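Side-chain contacts in aminotransferase class-III (Sphaerobacter thermophilus DSM 20745, PDB 6K8H), which belongs to the class-III aminotransferases, enzymes of the pyridoxal-phosphate-dependent aminotransferase clan, and is modelled as an assembly of two protein chains: residues P46-A49 with V55-D58; A161-Q166 with A189-V194; V195-P198 with G204-R207; E355-E360 with D435-A440; H377-P382 with S389-Q394. One frame throughout, in Å; residues are numbered along the deposited sequence.

Contact 1 of 5, residues P46-A49 with V55-D58; sequences PYAA and VIVD
The backbone N of Ala49 donates to the carbonyl oxygen of Val57 at 2.7 Å. Next to this bond, Ala48 and Asp58 form an antiparallel non-hydrogen-bonded pair, with their CA atoms 4.1 Å apart, and their side chains diverge. The two strands, 48-52 and 55-58, make a tight beta hairpin at one end of a small mixed sheet. Strand 63-66 continues the sheet beyond 55-58.

The contact is close along the backbone. The carbonyl oxygen of Tyr47 sits 3.1 Å from Asp58 CB. Ala49 points its methyl at the partner strand, with CB 3.4 Å from Val57 O. Ile56 runs its long branch out extended, with CG1 opposite the backbone N (chi1 -177°). This carries CD1 to 4.1 Å from Ala48 CB. Phe97 of the second subunit packs on both of these side chains, so the patch belongs to the subunit interface.

The carboxylate of Asp58 finds its partners further along the chain. OD2 makes a salt bridge with Arg64, and OD1 accepts a hydrogen bond from the backbone N of Glu62. Pro46 only brushes this group, with CB 4.2 Å from Asp58 OD2. Its ring also packs on Met99 of the second subunit.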
# COMPACT_ATOMS: atom_id res chain seq x y z
N PRO B 46 -2.52 8.90 23.12
CA PRO B 46 -1.48 9.92 23.18
C PRO B 46 -0.96 10.20 21.78
O PRO B 46 -1.05 9.36 20.88
CB PRO B 46 -0.42 9.27 24.07
CG PRO B 46 -0.51 7.80 23.67
CD PRO B 46 -1.99 7.56 23.44
N TYR B 47 -0.38 11.39 21.58
CA TYR B 47 0.15 11.79 20.28
C TYR B 47 1.67 11.85 20.35
O TYR B 47 2.23 12.41 21.30
CB TYR B 47 -0.42 13.15 19.84
CG TYR B 47 -1.79 13.00 19.22
CD1 TYR B 47 -2.89 12.68 20.01
CD2 TYR B 47 -1.97 13.11 17.85
CE1 TYR B 47 -4.16 12.50 19.45
CE2 TYR B 47 -3.22 12.94 17.28
CZ TYR B 47 -4.31 12.63 18.08
OH TYR B 47 -5.55 12.46 17.50
N ALA B 48 2.33 11.24 19.37
CA ALA B 48 3.79 11.26 19.31
C ALA B 48 4.26 12.61 18.80
O ALA B 48 3.72 13.14 17.82
CB ALA B 48 4.31 10.14 18.40
N ALA B 49 5.26 13.16 19.46
CA ALA B 49 5.88 14.40 19.00
C ALA B 49 7.18 14.14 18.26
O ALA B 49 7.43 14.74 17.21
CB ALA B 49 6.11 15.35 20.18
N VAL B 55 13.86 6.10 22.53
CA VAL B 55 12.93 6.91 23.31
C VAL B 55 11.91 7.57 22.39
O VAL B 55 12.29 8.21 21.40
CB VAL B 55 13.67 7.96 24.16
CG1 VAL B 55 12.67 8.82 24.91
CG2 VAL B 55 14.63 7.27 25.13
N ILE B 56 10.63 7.44 22.72
CA ILE B 56 9.54 8.15 22.06
C ILE B 56 9.01 9.23 23.01
O ILE B 56 8.80 8.97 24.20
CB ILE B 56 8.43 7.18 21.60
CG1 ILE B 56 7.34 7.92 20.83
CG2 ILE B 56 7.81 6.41 22.78
CD1 ILE B 56 6.44 6.99 19.98
N VAL B 57 8.78 10.42 22.46
CA VAL B 57 8.35 11.60 23.22
C VAL B 57 6.99 12.04 22.70
O VAL B 57 6.83 12.30 21.49
CB VAL B 57 9.37 12.75 23.08
CG1 VAL B 57 8.96 13.96 23.92
CG2 VAL B 57 10.76 12.27 23.47
N ASP B 58 6.01 12.14 23.60
CA ASP B 58 4.66 12.46 23.18
C ASP B 58 4.43 13.97 23.23
O ASP B 58 5.29 14.75 23.66
CB ASP B 58 3.62 11.64 23.98
CG ASP B 58 3.32 12.15 25.40
OD1 ASP B 58 3.74 13.25 25.83
OD2 ASP B 58 2.62 11.38 26.12

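Contact 2 of 5, residues A161-Q166 with A189-V194; sequences AEVSTQ and AVLDSV
On the side of 161-166, Val163 alone makes the contact, pressing its two methyls between Val190, Leu191 and Val194. The tight part is the meeting with Val194. The two valines reach toward each other tip to tip, with CG2 of Val163 3.9 Å from CG2 of Val194. Their CG1 atoms, of Val163 and Val194, are 4.0 Å apart. Both place CG1 opposite the backbone N (chi1 163° in Val163). CG2 of Val163 also meets Val190 CG1 at 4.1 Å. All three valines are buried.

Val163 is the second residue of a type II beta turn from Glu162 to Thr165. The carbonyl oxygen of Glu162 is gripped twice, by Thr165 OG1 at 2.6 Å and by Thr165 N at 3.0 Å, from one face of its plane. Across from it, helix 188-192 hands over to strand 194-197, the edge of the seven-stranded sheet within this chain.

The side toward solvent is that of Leu191, which is partly exposed and crosses Val163 at a slant. Its CD2 touches Val163 CG2 at 4.1 Å. Asp192, next along the helix, is exposed to solvent. The second subunit also reaches this region: its Phe160 packs on Val190, and its Lys136 makes a salt bridge with Glu162.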
# COMPACT_ATOMS: atom_id res chain seq x y z
N ALA B 161 -7.23 -12.17 2.74
CA ALA B 161 -6.25 -12.46 3.78
C ALA B 161 -6.76 -12.17 5.18
O ALA B 161 -6.21 -12.71 6.15
CB ALA B 161 -4.98 -11.64 3.52
N GLU B 162 -7.80 -11.36 5.33
CA GLU B 162 -8.25 -10.98 6.65
C GLU B 162 -9.41 -11.82 7.18
O GLU B 162 -9.80 -11.65 8.35
CB GLU B 162 -8.63 -9.49 6.66
CG GLU B 162 -9.88 -9.18 5.89
CD GLU B 162 -10.28 -7.73 5.97
OE1 GLU B 162 -9.52 -6.93 6.55
OE2 GLU B 162 -11.36 -7.38 5.44
N VAL B 163 -9.94 -12.76 6.39
CA VAL B 163 -11.02 -13.62 6.87
C VAL B 163 -10.57 -14.34 8.14
O VAL B 163 -9.45 -14.86 8.21
CB VAL B 163 -11.45 -14.62 5.78
CG1 VAL B 163 -12.26 -15.77 6.39
CG2 VAL B 163 -12.27 -13.93 4.71
N SER B 164 -11.41 -14.32 9.18
CA SER B 164 -11.12 -14.98 10.46
C SER B 164 -9.89 -14.40 11.15
O SER B 164 -9.21 -15.11 11.90
CB SER B 164 -10.98 -16.50 10.30
OG SER B 164 -12.21 -17.10 9.93
N THR B 165 -9.57 -13.12 10.93
CA THR B 165 -8.49 -12.50 11.70
C THR B 165 -8.80 -12.58 13.20
O THR B 165 -7.91 -12.83 14.02
CB THR B 165 -8.29 -11.04 11.29
OG1 THR B 165 -7.82 -10.98 9.94
CG2 THR B 165 -7.26 -10.38 12.21
N GLN B 166 -10.06 -12.39 13.56
CA GLN B 166 -10.55 -12.71 14.89
C GLN B 166 -11.37 -13.99 14.78
O GLN B 166 -12.38 -14.03 14.08
CB GLN B 166 -11.39 -11.56 15.46
CG GLN B 166 -12.35 -11.99 16.53
CD GLN B 166 -12.69 -10.89 17.50
OE1 GLN B 166 -12.09 -9.81 17.46
NE2 GLN B 166 -13.66 -11.15 18.37
N ALA B 189 -19.28 -14.78 -0.89
CA ALA B 189 -18.35 -15.42 -1.82
C ALA B 189 -16.89 -15.25 -1.38
O ALA B 189 -16.05 -16.12 -1.66
CB ALA B 189 -18.56 -14.86 -3.23
N VAL B 190 -16.58 -14.16 -0.68
CA VAL B 190 -15.25 -14.02 -0.09
C VAL B 190 -15.05 -15.02 1.04
O VAL B 190 -14.02 -15.70 1.12
CB VAL B 190 -15.00 -12.58 0.36
CG1 VAL B 190 -13.73 -12.48 1.19
CG2 VAL B 190 -14.90 -11.68 -0.86
N LEU B 191 -16.02 -15.10 1.96
CA LEU B 191 -15.95 -16.09 3.04
C LEU B 191 -15.82 -17.51 2.50
O LEU B 191 -15.01 -18.31 2.99
CB LEU B 191 -17.19 -15.97 3.93
CG LEU B 191 -17.37 -14.71 4.78
CD1 LEU B 191 -18.66 -14.83 5.57
CD2 LEU B 191 -16.17 -14.49 5.71
N ASP B 192 -16.63 -17.85 1.50
CA ASP B 192 -16.62 -19.18 0.90
C ASP B 192 -15.32 -19.48 0.18
O ASP B 192 -15.00 -20.66 0.00
CB ASP B 192 -17.78 -19.33 -0.10
CG ASP B 192 -19.15 -19.34 0.57
OD1 ASP B 192 -19.21 -19.40 1.82
OD2 ASP B 192 -20.16 -19.29 -0.17
N SER B 193 -14.58 -18.46 -0.27
CA SER B 193 -13.32 -18.73 -0.96
C SER B 193 -12.12 -18.96 -0.03
O SER B 193 -11.03 -19.21 -0.54
CB SER B 193 -12.98 -17.60 -1.93
OG SER B 193 -12.54 -16.46 -1.20
N VAL B 194 -12.27 -18.85 1.29
CA VAL B 194 -11.14 -18.95 2.21
C VAL B 194 -11.33 -20.18 3.09
O VAL B 194 -12.38 -20.33 3.74
CB VAL B 194 -10.96 -17.68 3.06
CG1 VAL B 194 -9.76 -17.83 4.00
CG2 VAL B 194 -10.76 -16.48 2.16

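Contact 3 of 5, residues V195-P198 with G204-R207; sequences VVLP and GTER
No aromatic ring or other planar side chain takes part in this contact; the ring of Pro198 meets Thr205 and Gly204 through its CG and CD atoms. It is puckered at CG and crosses the Thr205 side chain at a slant. Its CD lies 3.6 Å from Thr205 OG1, and the same CD is 3.8 Å from Thr205 N. CG rests against the bare backbone of Gly204, 4.1 Å from Gly204 C. The glycine brings no side chain between ring and helix, so the proline lies directly on the first part of helix 202-211.

Thr205 turns its hydroxyl toward the strand end. OG1 stands beside the backbone N and opposite the carbonyl carbon (chi1 -70°). There it comes 3.1 Å from the carbonyl oxygen of Pro198. Its hydrogen bond, however, runs to the carbonyl oxygen of Asp201, one turn back along the chain. Asp201 also accepts from the backbone N of Gly204 through OD1.

Leu197 points at the helix and completes the contact. Its CB is 4.1 Å from Thr205 OG1, and its CD2 is 4.1 Å from Thr205 O. Phe150 packs on both Leu197 and Thr205, and Phe237 and Leu241 of helix 235-248 also touch the threonine. All four touching residues are buried.

Strand 194-197, helix 202-211 and strand 216-221 follow one another in a beta-alpha-beta crossover. The two strands are parallel, and strand 146-150 lies between them. The contact sits at the first bend of this unit, where the edge strand gives way to the helix that packs on the sheet.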
# COMPACT_ATOMS: atom_id res chain seq x y z
N VAL B 195 -10.36 -21.08 3.07
CA VAL B 195 -10.34 -22.27 3.92
C VAL B 195 -9.54 -21.93 5.18
O VAL B 195 -8.34 -21.64 5.09
CB VAL B 195 -9.72 -23.48 3.19
CG1 VAL B 195 -9.61 -24.70 4.13
CG2 VAL B 195 -10.50 -23.83 1.93
N VAL B 196 -10.19 -22.00 6.34
CA VAL B 196 -9.58 -21.59 7.61
C VAL B 196 -9.10 -22.83 8.36
O VAL B 196 -9.90 -23.69 8.74
CB VAL B 196 -10.56 -20.77 8.47
CG1 VAL B 196 -9.84 -20.22 9.69
CG2 VAL B 196 -11.16 -19.61 7.66
N LEU B 197 -7.78 -22.90 8.59
CA LEU B 197 -7.05 -24.02 9.17
C LEU B 197 -6.71 -23.75 10.63
O LEU B 197 -6.66 -22.60 11.08
CB LEU B 197 -5.75 -24.26 8.39
CG LEU B 197 -5.83 -24.30 6.86
CD1 LEU B 197 -4.44 -24.23 6.26
CD2 LEU B 197 -6.54 -25.55 6.41
N PRO B 198 -6.49 -24.81 11.42
CA PRO B 198 -6.07 -24.63 12.82
C PRO B 198 -4.56 -24.57 13.01
O PRO B 198 -3.86 -25.56 12.72
CB PRO B 198 -6.68 -25.85 13.52
CG PRO B 198 -6.74 -26.92 12.44
CD PRO B 198 -6.88 -26.20 11.11
N GLY B 204 -5.97 -31.62 11.76
CA GLY B 204 -7.04 -30.86 11.14
C GLY B 204 -6.58 -30.10 9.91
O GLY B 204 -7.30 -30.03 8.90
N THR B 205 -5.37 -29.54 9.97
CA THR B 205 -4.80 -28.84 8.82
C THR B 205 -4.71 -29.76 7.60
O THR B 205 -5.13 -29.40 6.50
CB THR B 205 -3.41 -28.30 9.19
OG1 THR B 205 -3.55 -27.22 10.12
CG2 THR B 205 -2.65 -27.83 7.97
N GLU B 206 -4.19 -30.98 7.80
CA GLU B 206 -4.06 -31.92 6.70
C GLU B 206 -5.42 -32.35 6.18
O GLU B 206 -5.62 -32.42 4.96
CB GLU B 206 -3.24 -33.14 7.14
CG GLU B 206 -1.75 -32.87 7.23
CD GLU B 206 -0.93 -34.13 7.45
OE1 GLU B 206 -1.48 -35.12 7.99
OE2 GLU B 206 0.27 -34.13 7.08
N ARG B 207 -6.37 -32.63 7.07
CA ARG B 207 -7.68 -33.07 6.61
C ARG B 207 -8.36 -31.99 5.77
O ARG B 207 -8.98 -32.28 4.73
CB ARG B 207 -8.56 -33.46 7.79
CG ARG B 207 -8.17 -34.77 8.50
CD ARG B 207 -9.16 -35.09 9.64
NE ARG B 207 -8.83 -34.37 10.87
CZ ARG B 207 -9.72 -33.85 11.72
NH1 ARG B 207 -11.02 -33.96 11.47
NH2 ARG B 207 -9.31 -33.21 12.82

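Contact 4 of 5, residues E355-E360 with D435-A440; sequences EEVLRE and DAFAAA
Val357 and Phe437 both send a branch out opposite the backbone N, and this brings them together. In Val357 the branch is CG1 (chi1 165°), and in Phe437 it is the ring (chi1 177°). CG1 of Val357 is the main point of touch. It lies 3.6 Å from Phe437 CD2. It is also 3.6 Å from the CA of Ala438, and 3.8 Å from that residue's CB. The small alanine lets the valine methyl come right down to the helix backbone.

Leu358 takes the far end of the ring. Its side chain crosses the phenylalanine at about a right angle. Its CD2 sits in the ring plane at the edge, 3.8 Å from Phe437 CZ. Valine and leucine thus hold neighbouring parts of the same ring. Val402 of helix 393-408 also packs on it, and Leu441 of the second helix touches both Val357 and Leu358.

The segments of helices 337-361 and 427-445 run nearly the same way, with a signed crossing angle of -28°. The axes of the two segments approach to 9.8 Å.

Glu356 and Arg359 take no part in this surface and pair with each other. Arg359 grips Glu356 side-on with two nitrogens. NE reaches OE1 of Glu356 at 2.9 Å, and NH2 reaches its OE2 at 3.0 Å. This salt bridge lies between two exposed residues.

No hydrogen bond or salt bridge joins the two segments. What they share is apolar, so the pairing rests on the close fit of methyls, ring and alanine.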
# COMPACT_ATOMS: atom_id res chain seq x y z
N GLU B 355 10.29 -13.40 33.58
CA GLU B 355 9.88 -14.64 34.22
C GLU B 355 10.24 -14.63 35.70
O GLU B 355 9.47 -15.09 36.54
CB GLU B 355 10.52 -15.85 33.53
CG GLU B 355 9.92 -16.18 32.17
CD GLU B 355 10.78 -17.17 31.39
OE1 GLU B 355 11.92 -17.45 31.83
OE2 GLU B 355 10.33 -17.65 30.32
N GLU B 356 11.41 -14.09 36.03
CA GLU B 356 11.80 -14.00 37.44
C GLU B 356 10.89 -13.05 38.21
O GLU B 356 10.55 -13.33 39.37
CB GLU B 356 13.26 -13.59 37.57
CG GLU B 356 13.71 -13.26 39.00
CD GLU B 356 13.64 -14.45 39.96
OE1 GLU B 356 13.38 -15.59 39.51
OE2 GLU B 356 13.86 -14.25 41.18
N VAL B 357 10.48 -11.93 37.60
CA VAL B 357 9.55 -11.00 38.26
C VAL B 357 8.23 -11.69 38.55
O VAL B 357 7.66 -11.56 39.65
CB VAL B 357 9.34 -9.73 37.41
CG1 VAL B 357 8.11 -8.95 37.89
CG2 VAL B 357 10.56 -8.84 37.43
N LEU B 358 7.71 -12.44 37.57
CA LEU B 358 6.47 -13.18 37.78
C LEU B 358 6.64 -14.22 38.88
O LEU B 358 5.75 -14.39 39.73
CB LEU B 358 6.05 -13.84 36.47
CG LEU B 358 5.66 -12.92 35.32
CD1 LEU B 358 5.57 -13.71 34.01
CD2 LEU B 358 4.31 -12.25 35.62
N ARG B 359 7.76 -14.92 38.87
CA ARG B 359 7.97 -15.97 39.89
C ARG B 359 8.02 -15.34 41.29
O ARG B 359 7.33 -15.79 42.14
CB ARG B 359 9.28 -16.71 39.62
CG ARG B 359 9.52 -17.86 40.58
CD ARG B 359 10.98 -18.24 40.70
NE ARG B 359 11.77 -17.22 41.36
CZ ARG B 359 11.76 -16.98 42.66
NH1 ARG B 359 11.03 -17.71 43.48
NH2 ARG B 359 12.50 -16.02 43.16
N GLU B 360 8.79 -14.28 41.44
CA GLU B 360 8.94 -13.61 42.76
C GLU B 360 7.60 -13.05 43.24
O GLU B 360 7.38 -13.05 44.44
CB GLU B 360 10.02 -12.53 42.79
CG GLU B 360 10.50 -12.26 44.21
CD GLU B 360 10.85 -10.82 44.54
OE1 GLU B 360 11.14 -10.52 45.72
OE2 GLU B 360 10.82 -10.00 43.63
N ASP B 435 12.43 -3.73 35.62
CA ASP B 435 12.07 -3.01 36.84
C ASP B 435 10.69 -2.37 36.73
O ASP B 435 9.88 -2.44 37.68
CB ASP B 435 13.12 -1.94 37.14
CG ASP B 435 14.46 -2.53 37.57
OD1 ASP B 435 14.53 -3.76 37.80
OD2 ASP B 435 15.45 -1.77 37.67
N ALA B 436 10.40 -1.73 35.59
CA ALA B 436 9.10 -1.11 35.40
C ALA B 436 7.98 -2.14 35.38
O ALA B 436 6.88 -1.86 35.84
CB ALA B 436 9.09 -0.29 34.11
N PHE B 437 8.25 -3.33 34.84
CA PHE B 437 7.24 -4.38 34.82
C PHE B 437 6.94 -4.86 36.23
O PHE B 437 5.77 -5.08 36.58
CB PHE B 437 7.69 -5.56 33.94
CG PHE B 437 6.72 -6.71 33.95
CD1 PHE B 437 5.54 -6.64 33.22
CD2 PHE B 437 6.96 -7.85 34.69
CE1 PHE B 437 4.63 -7.68 33.24
CE2 PHE B 437 6.04 -8.91 34.71
CZ PHE B 437 4.88 -8.81 33.99
N ALA B 438 7.97 -5.01 37.06
CA ALA B 438 7.74 -5.38 38.46
C ALA B 438 6.86 -4.34 39.16
O ALA B 438 5.87 -4.68 39.85
CB ALA B 438 9.08 -5.52 39.19
N ALA B 439 7.17 -3.07 38.96
CA ALA B 439 6.34 -2.03 39.58
C ALA B 439 4.92 -2.04 39.02
O ALA B 439 3.95 -1.85 39.77
CB ALA B 439 6.99 -0.66 39.38
N ALA B 440 4.77 -2.28 37.72
CA ALA B 440 3.44 -2.29 37.10
C ALA B 440 2.60 -3.46 37.60
O ALA B 440 1.38 -3.33 37.76
CB ALA B 440 3.56 -2.35 35.57

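Contact 5 of 5, residues H377-P382 with S389-Q394; sequences HLHQRP and SVLSAQ
The backbones of 377-382 and 389-394 do not pair: Arg381 and Ser389 have their CA atoms 7.9 Å apart, and side chains and a water bridge the gap. The water is held by His379 NE2 at 2.8 Å, and it donates to the carbonyl oxygen of Ser389 at 2.6 Å. The other ring nitrogen of His379 is also used. ND1 accepts from Arg381 N at 2.9 Å, and this donor lies in the ring plane. Bonds at both nitrogens probably hold the ring's rotation.

The guanidinium of Arg381 folds back over one face of this ring, with NH2 offset toward the rim. The bend is at chi3 (-66°). CB of His377 lies over the opposite face. The segments run from the end of strand 373-377, through the loop, into the start of helix 393-408. Ser392 is the N-cap, its side chain capping a backbone N just beyond Gln394, and Glu395 OE1 accepts from Ser392 N, consistent with a capping box.

Leu391 fits where ring and guanidinium meet. Its CD2 is 3.7 Å from Arg381 NH2, at the guanidinium edge. The same methyl is 4.0 Å from His379 CD2, and the two side chains cross at about a right angle. Arg381 NH2 also comes 3.2 Å from Val390 O. The main charge partner of Arg381 is Glu395, which makes a salt bridge with NH1, and NE donates to the carbonyl oxygen of Asn388.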
# COMPACT_ATOMS: atom_id res chain seq x y z
N HIS B 377 2.68 -13.07 28.95
CA HIS B 377 1.38 -13.68 29.16
C HIS B 377 1.13 -13.79 30.65
O HIS B 377 2.01 -14.24 31.39
CB HIS B 377 1.33 -15.07 28.54
CG HIS B 377 1.75 -15.10 27.10
ND1 HIS B 377 0.91 -14.71 26.08
CD2 HIS B 377 2.91 -15.48 26.52
CE1 HIS B 377 1.54 -14.86 24.92
NE2 HIS B 377 2.76 -15.31 25.16
N LEU B 378 -0.06 -13.38 31.09
CA LEU B 378 -0.42 -13.44 32.51
C LEU B 378 -1.30 -14.65 32.82
O LEU B 378 -2.25 -14.58 33.61
CB LEU B 378 -1.08 -12.13 32.94
CG LEU B 378 -0.12 -10.97 32.68
CD1 LEU B 378 -0.64 -9.68 33.28
CD2 LEU B 378 1.28 -11.27 33.21
N HIS B 379 -0.98 -15.77 32.17
CA HIS B 379 -1.61 -17.05 32.41
C HIS B 379 -0.57 -18.12 32.08
O HIS B 379 0.50 -17.83 31.55
CB HIS B 379 -2.87 -17.23 31.57
CG HIS B 379 -2.60 -17.25 30.10
ND1 HIS B 379 -2.05 -18.34 29.46
CD2 HIS B 379 -2.78 -16.30 29.15
CE1 HIS B 379 -1.91 -18.06 28.17
NE2 HIS B 379 -2.34 -16.83 27.96
N GLN B 380 -0.89 -19.37 32.42
CA GLN B 380 0.01 -20.48 32.16
C GLN B 380 -0.63 -21.54 31.27
O GLN B 380 -0.34 -22.73 31.39
CB GLN B 380 0.50 -21.08 33.48
CG GLN B 380 1.60 -20.20 34.11
CD GLN B 380 2.08 -20.68 35.46
OE1 GLN B 380 1.33 -21.28 36.23
NE2 GLN B 380 3.34 -20.39 35.77
N ARG B 381 -1.51 -21.10 30.34
CA ARG B 381 -2.07 -22.04 29.38
C ARG B 381 -1.06 -22.36 28.28
O ARG B 381 -0.33 -21.46 27.83
CB ARG B 381 -3.34 -21.48 28.75
CG ARG B 381 -4.43 -21.22 29.77
CD ARG B 381 -5.75 -20.81 29.11
NE ARG B 381 -5.65 -19.52 28.45
CZ ARG B 381 -5.79 -18.35 29.07
NH1 ARG B 381 -6.02 -18.32 30.38
NH2 ARG B 381 -5.70 -17.22 28.38
N PRO B 382 -0.99 -23.61 27.84
CA PRO B 382 -0.09 -23.97 26.73
C PRO B 382 -0.59 -23.35 25.43
O PRO B 382 -1.65 -23.71 24.92
CB PRO B 382 -0.16 -25.50 26.69
CG PRO B 382 -1.48 -25.85 27.32
CD PRO B 382 -1.84 -24.74 28.27
N SER B 389 -4.87 -18.84 23.43
CA SER B 389 -4.35 -17.48 23.41
C SER B 389 -5.44 -16.44 23.67
O SER B 389 -5.12 -15.28 23.94
CB SER B 389 -3.62 -17.17 22.10
OG SER B 389 -4.45 -17.33 20.96
N VAL B 390 -6.72 -16.82 23.56
CA VAL B 390 -7.81 -15.88 23.80
C VAL B 390 -7.92 -15.58 25.29
O VAL B 390 -7.92 -16.49 26.13
CB VAL B 390 -9.13 -16.43 23.25
CG1 VAL B 390 -10.23 -15.41 23.44
CG2 VAL B 390 -9.00 -16.80 21.77
N LEU B 391 -8.08 -14.30 25.62
CA LEU B 391 -8.10 -13.86 27.01
C LEU B 391 -9.53 -13.75 27.54
O LEU B 391 -10.44 -13.32 26.82
CB LEU B 391 -7.39 -12.51 27.16
CG LEU B 391 -5.90 -12.48 26.79
CD1 LEU B 391 -5.26 -11.17 27.20
CD2 LEU B 391 -5.18 -13.66 27.44
N SER B 392 -9.70 -14.12 28.80
CA SER B 392 -10.96 -13.89 29.49
C SER B 392 -11.11 -12.41 29.82
O SER B 392 -10.18 -11.62 29.67
CB SER B 392 -11.02 -14.73 30.77
OG SER B 392 -10.01 -14.30 31.68
N ALA B 393 -12.31 -12.04 30.29
CA ALA B 393 -12.54 -10.67 30.72
C ALA B 393 -11.59 -10.27 31.85
O ALA B 393 -11.01 -9.18 31.82
CB ALA B 393 -13.99 -10.49 31.17
N GLN B 394 -11.41 -11.16 32.83
CA GLN B 394 -10.50 -10.87 33.94
C GLN B 394 -9.08 -10.67 33.44
O GLN B 394 -8.36 -9.77 33.89
CB GLN B 394 -10.53 -12.01 34.96
CG GLN B 394 -9.40 -11.94 35.96
CD GLN B 394 -9.54 -12.95 37.08
OE1 GLN B 394 -8.73 -13.87 37.23
NE2 GLN B 394 -10.57 -12.78 37.88
O HOH W 1 -3.24 -15.41 25.71

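How the contacts relate
From the N terminus, contact 1 closes first, as a short hairpin in the small sheet near the second subunit. Contact 2 then closes a loop of 22 residues, also beside that subunit. Contact 3 comes next, as strand 194-197 follows helix 188-192, and closes a five-residue connection from strand to helix. The two touch where Ser164 and Val163 pack on Val196. Together they join the edge strand of the large sheet to the loop at 163-164 and to helix 202-211. Contact 4 closes the longest loop, joining helices 337-361 and 427-445. Nested inside it, contact 5 closes six residues between strand 373-377 and helix 393-408. These two touch through Leu358 and Leu378. No contacts cross.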